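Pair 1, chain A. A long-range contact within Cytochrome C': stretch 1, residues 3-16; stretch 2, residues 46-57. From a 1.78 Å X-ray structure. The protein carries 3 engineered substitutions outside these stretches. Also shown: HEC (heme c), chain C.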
# COMPACT_ATOMS: atom_id res chain seq x y z
N ASP A 3 -1.63 2.76 -20.74
CA ASP A 3 -2.03 3.62 -19.63
C ASP A 3 -1.66 3.06 -18.25
O ASP A 3 -2.52 2.61 -17.49
CB ASP A 3 -3.53 3.91 -19.66
CG ASP A 3 -3.87 5.28 -19.06
OD1 ASP A 3 -3.07 5.82 -18.25
OD2 ASP A 3 -4.95 5.82 -19.39
N VAL A 4 -0.37 3.11 -17.95
CA VAL A 4 0.12 2.64 -16.65
C VAL A 4 -0.43 3.51 -15.54
O VAL A 4 -0.49 3.05 -14.40
CB VAL A 4 1.65 2.73 -16.53
CG1 VAL A 4 2.31 1.63 -17.32
CG2 VAL A 4 2.12 4.11 -17.00
N ILE A 5 -0.77 4.76 -15.84
CA ILE A 5 -1.29 5.65 -14.79
C ILE A 5 -2.65 5.10 -14.39
O ILE A 5 -3.00 5.07 -13.23
CB ILE A 5 -1.41 7.14 -15.27
CG1 ILE A 5 -0.04 7.81 -15.17
CG2 ILE A 5 -2.33 7.96 -14.36
CD1 ILE A 5 0.04 9.13 -15.90
N ALA A 6 -3.42 4.64 -15.37
CA ALA A 6 -4.71 4.09 -15.01
C ALA A 6 -4.52 2.77 -14.29
O ALA A 6 -5.26 2.46 -13.34
CB ALA A 6 -5.56 3.90 -16.27
N GLN A 7 -3.54 1.98 -14.70
CA GLN A 7 -3.33 0.69 -14.06
C GLN A 7 -2.95 0.84 -12.61
O GLN A 7 -3.50 0.15 -11.73
CB GLN A 7 -2.19 -0.07 -14.70
CG GLN A 7 -2.53 -0.81 -15.97
CD GLN A 7 -1.28 -1.38 -16.60
OE1 GLN A 7 -0.87 -0.95 -17.67
NE2 GLN A 7 -0.66 -2.35 -15.93
N ARG A 8 -1.99 1.71 -12.36
CA ARG A 8 -1.48 1.87 -10.98
C ARG A 8 -2.51 2.51 -10.07
O ARG A 8 -2.61 2.16 -8.91
CB ARG A 8 -0.14 2.65 -10.97
CG ARG A 8 -0.25 4.15 -11.29
CD ARG A 8 1.04 4.65 -11.88
NE ARG A 8 1.13 6.11 -11.85
CZ ARG A 8 2.07 6.81 -12.51
NH1 ARG A 8 2.99 6.18 -13.24
NH2 ARG A 8 2.10 8.13 -12.43
N LYS A 9 -3.33 3.43 -10.59
CA LYS A 9 -4.34 4.03 -9.73
C LYS A 9 -5.39 3.00 -9.34
O LYS A 9 -5.95 3.06 -8.23
CB LYS A 9 -5.01 5.22 -10.46
CG LYS A 9 -4.23 6.56 -10.38
CD LYS A 9 -5.01 7.58 -11.25
CE LYS A 9 -4.99 8.98 -10.71
NZ LYS A 9 -5.85 9.81 -11.59
N ALA A 10 -5.65 2.04 -10.23
CA ALA A 10 -6.64 1.00 -9.96
C ALA A 10 -6.11 0.08 -8.85
O ALA A 10 -6.84 -0.31 -7.93
CB ALA A 10 -6.93 0.18 -11.22
N ILE A 11 -4.83 -0.24 -8.92
CA ILE A 11 -4.22 -1.11 -7.91
C ILE A 11 -4.14 -0.36 -6.55
O ILE A 11 -4.40 -0.95 -5.50
CB ILE A 11 -2.81 -1.55 -8.33
CG1 ILE A 11 -2.91 -2.56 -9.48
CG2 ILE A 11 -2.05 -2.15 -7.10
CD1 ILE A 11 -1.58 -2.70 -10.25
N LEU A 12 -3.79 0.93 -6.56
CA LEU A 12 -3.69 1.67 -5.30
C LEU A 12 -5.08 1.90 -4.73
O LEU A 12 -5.24 1.96 -3.51
CB LEU A 12 -2.94 3.01 -5.49
CG LEU A 12 -1.47 2.81 -5.83
CD1 LEU A 12 -0.95 4.01 -6.62
CD2 LEU A 12 -0.66 2.67 -4.46
N LYS A 13 -6.09 2.01 -5.59
CA LYS A 13 -7.45 2.16 -5.09
C LYS A 13 -7.82 0.88 -4.34
O LYS A 13 -8.43 0.94 -3.25
CB LYS A 13 -8.43 2.43 -6.25
CG LYS A 13 -9.88 2.52 -5.84
CD LYS A 13 -10.73 3.04 -7.01
CE LYS A 13 -12.22 2.86 -6.77
NZ LYS A 13 -12.65 3.37 -5.44
N GLN A 14 -7.45 -0.27 -4.91
CA GLN A 14 -7.71 -1.56 -4.25
C GLN A 14 -6.97 -1.59 -2.90
O GLN A 14 -7.51 -2.08 -1.90
CB GLN A 14 -7.21 -2.78 -5.06
CG GLN A 14 -7.62 -2.88 -6.52
CD GLN A 14 -6.80 -3.93 -7.27
OE1 GLN A 14 -6.50 -3.77 -8.46
NE2 GLN A 14 -6.44 -5.00 -6.57
N MET A 15 -5.73 -1.09 -2.88
CA MET A 15 -4.98 -1.11 -1.61
C MET A 15 -5.75 -0.30 -0.58
O MET A 15 -5.90 -0.73 0.57
CB MET A 15 -3.56 -0.53 -1.80
CG MET A 15 -2.49 -1.53 -2.20
SD MET A 15 -0.98 -1.40 -1.17
CE MET A 15 -0.15 -0.23 -2.08
N GLY A 16 -6.24 0.87 -1.00
CA GLY A 16 -7.04 1.70 -0.09
C GLY A 16 -8.25 0.93 0.43
O GLY A 16 -8.52 0.93 1.66
N ASP A 46 0.58 -8.26 -2.37
CA ASP A 46 0.57 -8.49 -3.81
C ASP A 46 0.59 -7.18 -4.63
O ASP A 46 1.30 -7.09 -5.65
CB ASP A 46 -0.67 -9.32 -4.21
CG ASP A 46 -0.60 -10.75 -3.68
OD1 ASP A 46 0.52 -11.24 -3.41
OD2 ASP A 46 -1.67 -11.39 -3.55
N ASP A 47 -0.18 -6.18 -4.20
CA ASP A 47 -0.23 -4.88 -4.91
C ASP A 47 1.13 -4.23 -4.85
O ASP A 47 1.60 -3.66 -5.84
CB ASP A 47 -1.27 -3.94 -4.31
CG ASP A 47 -2.69 -4.47 -4.46
OD1 ASP A 47 -2.93 -5.36 -5.30
OD2 ASP A 47 -3.57 -3.98 -3.72
N SER A 48 1.80 -4.34 -3.71
CA SER A 48 3.11 -3.73 -3.55
C SER A 48 4.19 -4.41 -4.40
O SER A 48 5.26 -3.83 -4.64
CB SER A 48 3.50 -3.75 -2.04
OG SER A 48 2.58 -2.96 -1.29
N LYS A 49 3.94 -5.64 -4.84
CA LYS A 49 4.92 -6.33 -5.67
C LYS A 49 4.67 -6.00 -7.14
O LYS A 49 5.55 -6.15 -7.98
CB LYS A 49 4.85 -7.82 -5.43
CG LYS A 49 5.42 -8.23 -4.11
CD LYS A 49 5.04 -9.69 -3.80
CE LYS A 49 5.96 -10.24 -2.72
NZ LYS A 49 5.45 -11.59 -2.35
N LYS A 50 3.48 -5.52 -7.43
CA LYS A 50 3.13 -5.17 -8.80
C LYS A 50 3.46 -3.72 -9.11
O LYS A 50 3.90 -3.41 -10.22
CB LYS A 50 1.63 -5.39 -9.03
CG LYS A 50 1.21 -6.85 -9.04
CD LYS A 50 -0.29 -6.94 -9.29
CE LYS A 50 -0.78 -8.37 -9.04
NZ LYS A 50 -2.26 -8.52 -9.14
N LEU A 51 3.26 -2.82 -8.14
CA LEU A 51 3.47 -1.38 -8.35
C LEU A 51 4.85 -0.89 -8.86
O LEU A 51 4.90 0.07 -9.61
CB LEU A 51 3.01 -0.57 -7.11
CG LEU A 51 1.45 -0.64 -6.99
CD1 LEU A 51 0.95 -0.46 -5.54
CD2 LEU A 51 0.81 0.39 -7.96
N PRO A 52 5.97 -1.57 -8.47
CA PRO A 52 7.29 -1.13 -8.93
C PRO A 52 7.46 -1.09 -10.43
O PRO A 52 8.31 -0.38 -10.93
CB PRO A 52 8.22 -2.17 -8.32
CG PRO A 52 7.55 -2.40 -6.98
CD PRO A 52 6.10 -2.58 -7.40
N ALA A 53 6.65 -1.88 -11.14
CA ALA A 53 6.77 -1.92 -12.59
C ALA A 53 5.86 -0.90 -13.29
O ALA A 53 5.86 -0.82 -14.52
CB ALA A 53 6.47 -3.32 -13.08
N LEU A 54 5.15 -0.08 -12.54
CA LEU A 54 4.20 0.88 -13.16
C LEU A 54 4.46 2.39 -13.06
O LEU A 54 3.52 3.20 -13.20
CB LEU A 54 2.80 0.58 -12.61
CG LEU A 54 2.32 -0.84 -12.78
CD1 LEU A 54 0.94 -0.95 -12.08
CD2 LEU A 54 2.16 -1.15 -14.27
N PHE A 55 5.70 2.79 -12.77
CA PHE A 55 6.04 4.20 -12.68
C PHE A 55 7.19 4.56 -13.63
O PHE A 55 8.29 4.88 -13.21
CB PHE A 55 6.41 4.60 -11.23
CG PHE A 55 5.22 4.62 -10.29
CD1 PHE A 55 4.75 3.43 -9.71
CD2 PHE A 55 4.53 5.81 -10.02
CE1 PHE A 55 3.62 3.42 -8.90
CE2 PHE A 55 3.38 5.81 -9.20
CZ PHE A 55 2.94 4.60 -8.64
N PRO A 56 6.95 4.52 -14.95
CA PRO A 56 8.02 4.85 -15.91
C PRO A 56 8.24 6.35 -16.04
O PRO A 56 7.30 7.13 -15.93
CB PRO A 56 7.51 4.23 -17.21
CG PRO A 56 5.99 4.47 -17.11
CD PRO A 56 5.66 4.24 -15.62
N ALA A 57 9.48 6.77 -16.28
CA ALA A 57 9.75 8.19 -16.45
C ALA A 57 8.95 8.81 -17.63
O ALA A 57 8.62 9.99 -17.61
CB ALA A 57 11.26 8.42 -16.63
FE HEC C . -0.52 5.16 -2.05
CHA HEC C . -2.11 6.78 -4.54
CHB HEC C . -3.54 4.13 -0.81
CHC HEC C . 1.03 2.93 -0.04
CHD HEC C . 2.60 5.82 -3.57
NA HEC C . -2.49 5.42 -2.58
C1A HEC C . -2.91 6.14 -3.66
C2A HEC C . -4.32 6.11 -3.71
C3A HEC C . -4.79 5.36 -2.62
C4A HEC C . -3.59 4.94 -1.93
CMA HEC C . -6.15 5.01 -2.11
CAA HEC C . -5.19 6.84 -4.73
CBA HEC C . -5.42 5.95 -5.93
CGA HEC C . -6.44 6.57 -6.89
O1A HEC C . -7.60 6.13 -6.85
O2A HEC C . -6.08 7.47 -7.66
NB HEC C . -1.11 3.87 -0.73
C1B HEC C . -2.38 3.64 -0.22
C2B HEC C . -2.39 2.75 0.96
C3B HEC C . -1.11 2.42 1.18
C4B HEC C . -0.32 3.09 0.11
CMB HEC C . -3.68 2.38 1.76
CAB HEC C . -0.56 1.59 2.25
CBB HEC C . -1.05 0.32 2.59
NC HEC C . 1.37 4.47 -1.91
C1C HEC C . 1.86 3.55 -0.98
C2C HEC C . 3.26 3.42 -1.06
C3C HEC C . 3.76 4.24 -2.03
C4C HEC C . 2.52 4.90 -2.55
CMC HEC C . 4.15 2.62 -0.04
CAC HEC C . 5.11 4.57 -2.48
CBC HEC C . 6.18 3.59 -2.23
ND HEC C . 0.17 6.11 -3.71
C1D HEC C . 1.44 6.41 -4.14
C2D HEC C . 1.42 7.34 -5.29
C3D HEC C . 0.09 7.59 -5.53
C4D HEC C . -0.69 6.82 -4.57
CMD HEC C . 2.70 7.64 -6.14
CAD HEC C . -0.45 8.48 -6.75
CBD HEC C . -0.73 7.45 -7.88
CGD HEC C . -1.05 8.18 -9.18
O1D HEC C . -1.84 9.13 -9.07
O2D HEC C . -0.52 7.81 -10.25
O HOH W 1 -5.87 -5.01 -3.55

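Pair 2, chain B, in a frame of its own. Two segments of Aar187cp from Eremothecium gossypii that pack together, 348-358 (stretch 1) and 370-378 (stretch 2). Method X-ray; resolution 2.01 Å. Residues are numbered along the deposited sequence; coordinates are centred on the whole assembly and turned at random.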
# COMPACT_ATOMS: atom_id res chain seq x y z
N PHE B 348 -17.88 13.44 31.71
CA PHE B 348 -18.49 12.75 30.53
C PHE B 348 -17.39 12.08 29.66
O PHE B 348 -17.53 10.90 29.23
CB PHE B 348 -19.33 13.76 29.72
CG PHE B 348 -19.69 13.31 28.33
CD1 PHE B 348 -20.75 12.41 28.11
CD2 PHE B 348 -19.01 13.82 27.24
CE1 PHE B 348 -21.10 12.02 26.82
CE2 PHE B 348 -19.33 13.42 25.94
CZ PHE B 348 -20.38 12.51 25.73
N LEU B 349 -16.30 12.80 29.47
CA LEU B 349 -15.19 12.35 28.62
C LEU B 349 -14.51 11.14 29.29
O LEU B 349 -14.40 10.07 28.68
CB LEU B 349 -14.21 13.53 28.36
CG LEU B 349 -12.94 13.32 27.49
CD1 LEU B 349 -13.31 12.68 26.15
CD2 LEU B 349 -12.27 14.67 27.28
N LYS B 350 -14.14 11.31 30.58
CA LYS B 350 -13.44 10.29 31.38
C LYS B 350 -14.28 9.05 31.33
O LYS B 350 -13.79 7.95 31.08
CB LYS B 350 -13.26 10.80 32.81
CG LYS B 350 -12.84 9.77 33.85
CD LYS B 350 -12.41 10.44 35.17
CE LYS B 350 -12.46 9.48 36.33
NZ LYS B 350 -13.67 8.61 36.12
N SER B 351 -15.58 9.25 31.48
CA SER B 351 -16.53 8.15 31.57
C SER B 351 -16.77 7.41 30.24
O SER B 351 -16.91 6.22 30.20
CB SER B 351 -17.82 8.73 32.17
OG SER B 351 -18.80 7.77 32.13
N GLU B 352 -16.82 8.13 29.14
CA GLU B 352 -16.98 7.50 27.83
C GLU B 352 -15.65 6.81 27.43
O GLU B 352 -15.66 5.71 26.89
CB GLU B 352 -17.40 8.53 26.79
CG GLU B 352 -18.84 9.07 26.95
CD GLU B 352 -19.95 8.01 26.85
OE1 GLU B 352 -19.79 6.99 26.16
OE2 GLU B 352 -21.02 8.20 27.45
N LEU B 353 -14.54 7.39 27.83
CA LEU B 353 -13.22 6.81 27.58
C LEU B 353 -13.03 5.50 28.32
O LEU B 353 -12.51 4.52 27.75
CB LEU B 353 -12.11 7.85 27.83
CG LEU B 353 -11.96 8.94 26.76
CD1 LEU B 353 -10.79 9.90 27.03
CD2 LEU B 353 -11.87 8.36 25.35
N GLU B 354 -13.54 5.42 29.58
CA GLU B 354 -13.44 4.18 30.36
C GLU B 354 -14.26 3.04 29.77
O GLU B 354 -13.85 1.89 29.75
CB GLU B 354 -13.93 4.37 31.83
CG GLU B 354 -12.97 5.06 32.75
CD GLU B 354 -13.62 5.55 34.03
OE1 GLU B 354 -14.88 5.50 34.17
OE2 GLU B 354 -12.87 6.05 34.88
N ALA B 355 -15.47 3.36 29.32
CA ALA B 355 -16.26 2.38 28.62
C ALA B 355 -15.57 1.89 27.29
O ALA B 355 -15.66 0.73 26.92
CB ALA B 355 -17.63 2.99 28.28
N PHE B 356 -14.99 2.80 26.54
CA PHE B 356 -14.24 2.44 25.27
C PHE B 356 -13.06 1.53 25.61
O PHE B 356 -12.81 0.54 24.88
CB PHE B 356 -13.78 3.78 24.65
CG PHE B 356 -13.11 3.67 23.28
CD1 PHE B 356 -13.38 2.63 22.38
CD2 PHE B 356 -12.26 4.71 22.87
CE1 PHE B 356 -12.77 2.60 21.12
CE2 PHE B 356 -11.63 4.68 21.60
CZ PHE B 356 -11.91 3.63 20.74
N ALA B 357 -12.39 1.79 26.74
CA ALA B 357 -11.33 0.92 27.23
C ALA B 357 -11.76 -0.51 27.51
O ALA B 357 -11.04 -1.46 27.19
CB ALA B 357 -10.63 1.51 28.46
N THR B 358 -12.96 -0.68 28.06
CA THR B 358 -13.45 -1.99 28.33
C THR B 358 -13.77 -2.71 27.05
O THR B 358 -13.53 -3.92 26.98
CB THR B 358 -14.74 -1.89 29.19
OG1 THR B 358 -14.44 -1.14 30.38
CG2 THR B 358 -15.29 -3.25 29.50
N ARG B 370 -3.50 3.64 25.00
CA ARG B 370 -3.61 5.09 24.80
C ARG B 370 -4.71 5.77 25.58
O ARG B 370 -4.59 6.92 25.96
CB ARG B 370 -3.66 5.40 23.31
CG ARG B 370 -2.24 5.27 22.80
CD ARG B 370 -2.19 4.79 21.41
NE ARG B 370 -0.83 4.91 20.92
CZ ARG B 370 -0.53 5.01 19.64
NH1 ARG B 370 -1.48 5.02 18.68
NH2 ARG B 370 0.71 5.14 19.32
N ILE B 371 -5.79 5.04 25.78
CA ILE B 371 -6.89 5.50 26.59
C ILE B 371 -6.39 5.60 28.05
O ILE B 371 -6.55 6.63 28.67
CB ILE B 371 -8.11 4.55 26.50
CG1 ILE B 371 -8.76 4.57 25.09
CG2 ILE B 371 -9.14 5.00 27.53
CD1 ILE B 371 -9.64 3.36 24.84
N THR B 372 -5.79 4.54 28.58
CA THR B 372 -5.28 4.53 29.94
C THR B 372 -4.40 5.74 30.25
O THR B 372 -4.60 6.41 31.25
CB THR B 372 -4.42 3.28 30.20
OG1 THR B 372 -5.30 2.20 30.47
CG2 THR B 372 -3.48 3.53 31.42
N ARG B 373 -3.39 5.94 29.40
CA ARG B 373 -2.47 7.06 29.47
C ARG B 373 -3.20 8.40 29.61
O ARG B 373 -2.84 9.20 30.50
CB ARG B 373 -1.52 7.03 28.24
CG ARG B 373 -0.65 8.26 28.05
CD ARG B 373 0.10 8.58 29.34
NE ARG B 373 1.41 9.18 29.14
CZ ARG B 373 2.46 8.94 29.92
NH1 ARG B 373 2.37 8.08 30.92
NH2 ARG B 373 3.62 9.54 29.68
N VAL B 374 -4.23 8.61 28.78
CA VAL B 374 -4.99 9.84 28.73
C VAL B 374 -5.87 9.96 29.98
O VAL B 374 -5.98 11.05 30.53
CB VAL B 374 -5.82 9.97 27.38
CG1 VAL B 374 -7.31 9.90 27.64
CG2 VAL B 374 -5.53 11.29 26.69
N LEU B 375 -6.44 8.86 30.47
CA LEU B 375 -7.30 8.93 31.64
C LEU B 375 -6.52 9.37 32.91
O LEU B 375 -7.11 9.76 33.91
CB LEU B 375 -7.95 7.60 31.91
CG LEU B 375 -9.01 7.14 30.94
CD1 LEU B 375 -9.37 5.69 31.27
CD2 LEU B 375 -10.18 8.11 30.94
N GLU B 376 -5.19 9.29 32.85
CA GLU B 376 -4.38 9.74 33.98
C GLU B 376 -4.43 11.24 34.14
O GLU B 376 -4.11 11.75 35.20
CB GLU B 376 -2.96 9.31 33.80
CG GLU B 376 -2.81 7.80 33.91
CD GLU B 376 -1.39 7.38 33.68
OE1 GLU B 376 -0.81 7.78 32.66
OE2 GLU B 376 -0.85 6.65 34.49
N THR B 377 -4.85 11.94 33.10
CA THR B 377 -4.97 13.38 33.19
C THR B 377 -6.44 13.86 33.39
O THR B 377 -6.75 15.05 33.16
CB THR B 377 -4.31 14.07 31.97
OG1 THR B 377 -5.26 14.12 30.90
CG2 THR B 377 -3.01 13.36 31.51
N LEU B 378 -7.32 12.96 33.82
CA LEU B 378 -8.76 13.29 33.94
C LEU B 378 -9.36 13.10 35.34
O LEU B 378 -9.65 11.98 35.79
CB LEU B 378 -9.61 12.56 32.88
CG LEU B 378 -9.26 12.64 31.37
CD1 LEU B 378 -10.39 12.06 30.55
CD2 LEU B 378 -8.94 14.02 30.85

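Pair 1 and pair 2 share one backbone arrangement. In each, a helix packs against a second stretch that starts as a helix and runs on past it. The two helices are close to antiparallel. The angle between their directions is 158° in pair 1 and 154° in pair 2, and the axes approach to 10.0 Å and 9.7 Å. Fourteen central residues superpose with an RMSD of 0.4 Å.

Many positions match. Ile11(A) matches Leu353(B), and Arg8(A) matches Lys350(B). On the second stretch Asp47(A), Leu51(A) and Leu54(A) match Ile371(B), Leu375(B) and Leu378(B). The leucines agree in kind and in place: the side-chain centres of Leu54(A) and Leu378(B) fall 0.1 Å apart, and those of Leu51(A) and Leu375(B) 0.6 Å apart. All four leucines have chi1 in m and chi2 in t.

The matched residues Ile11(A) and Leu353(B) are both aliphatic. In pair 1, Ile11(A) CG2 lies 3.8 Å from Leu51(A) CD1, and Ile11(A) CD1 lies 3.6 Å from Leu54(A) CD1. In pair 2, Leu353(B) CB lies 3.7 Å from Leu375(B) CD2, and Leu353(B) CD1 lies 4.1 Å from Leu378(B) CD1. Leu353(B) CD1 also meets Val374(B) CG1 at 3.5 Å. The matching Lys50(A) makes a looser contact, with its CB 4.4 Å from Ile11(A) CD1.

The position of Asp47(A) and Ile371(B) differs in chemistry. Both side chains point toward the first helix, and their centres lie 0.4 Å apart. Ile371(B) makes an apolar contact, with CD1 3.5 Å from Phe356(B) CD2 and CG2 3.9 Å from Ala357(B) CB. Asp47(A) is buried but charged. One water accepts from Gln14(A) NE2 at 3.1 Å and donates to Asp47(A) OD2 at 2.5 Å, so it bridges the stretches. Gln14(A) matches Phe356(B): a polar pair joined by water stands where pair 2 has an apolar pair. Met15(A), which matches Ala357(B), reaches farther, and its CE lies 3.6 Å from Leu51(A) CD1.

Arg8(A) and Lys350(B) are both basic but act differently. Arg8(A) NH1 donates to Leu54(A) O at 3.0 Å, the only direct hydrogen bond across pair 1. Arg8(A) NE donates to heme O2D at 2.9 Å. Arg8(A) CD sits over the face of the Phe55(A) ring, 3.9 Å from the centroid. Pair 2 has no hydrogen bond across the stretches. The end of Lys350(B) leads away, and Lys350(B) NZ forms a salt bridge to Glu354(B) OE2 at 3.0 Å within its own helix. Its aliphatic part still packs, with Lys350(B) CB 3.9 Å from Leu378(B) CD1.

Leu12(A) and Glu354(B) also match. Leu12(A) CD2 lies 3.7 Å from Leu51(A) CD1. Leu12(A) CD2 also lies 3.5 Å from HEC FE. Glu354(B) offers its CG to Leu375(B) CD1 at 3.9 Å.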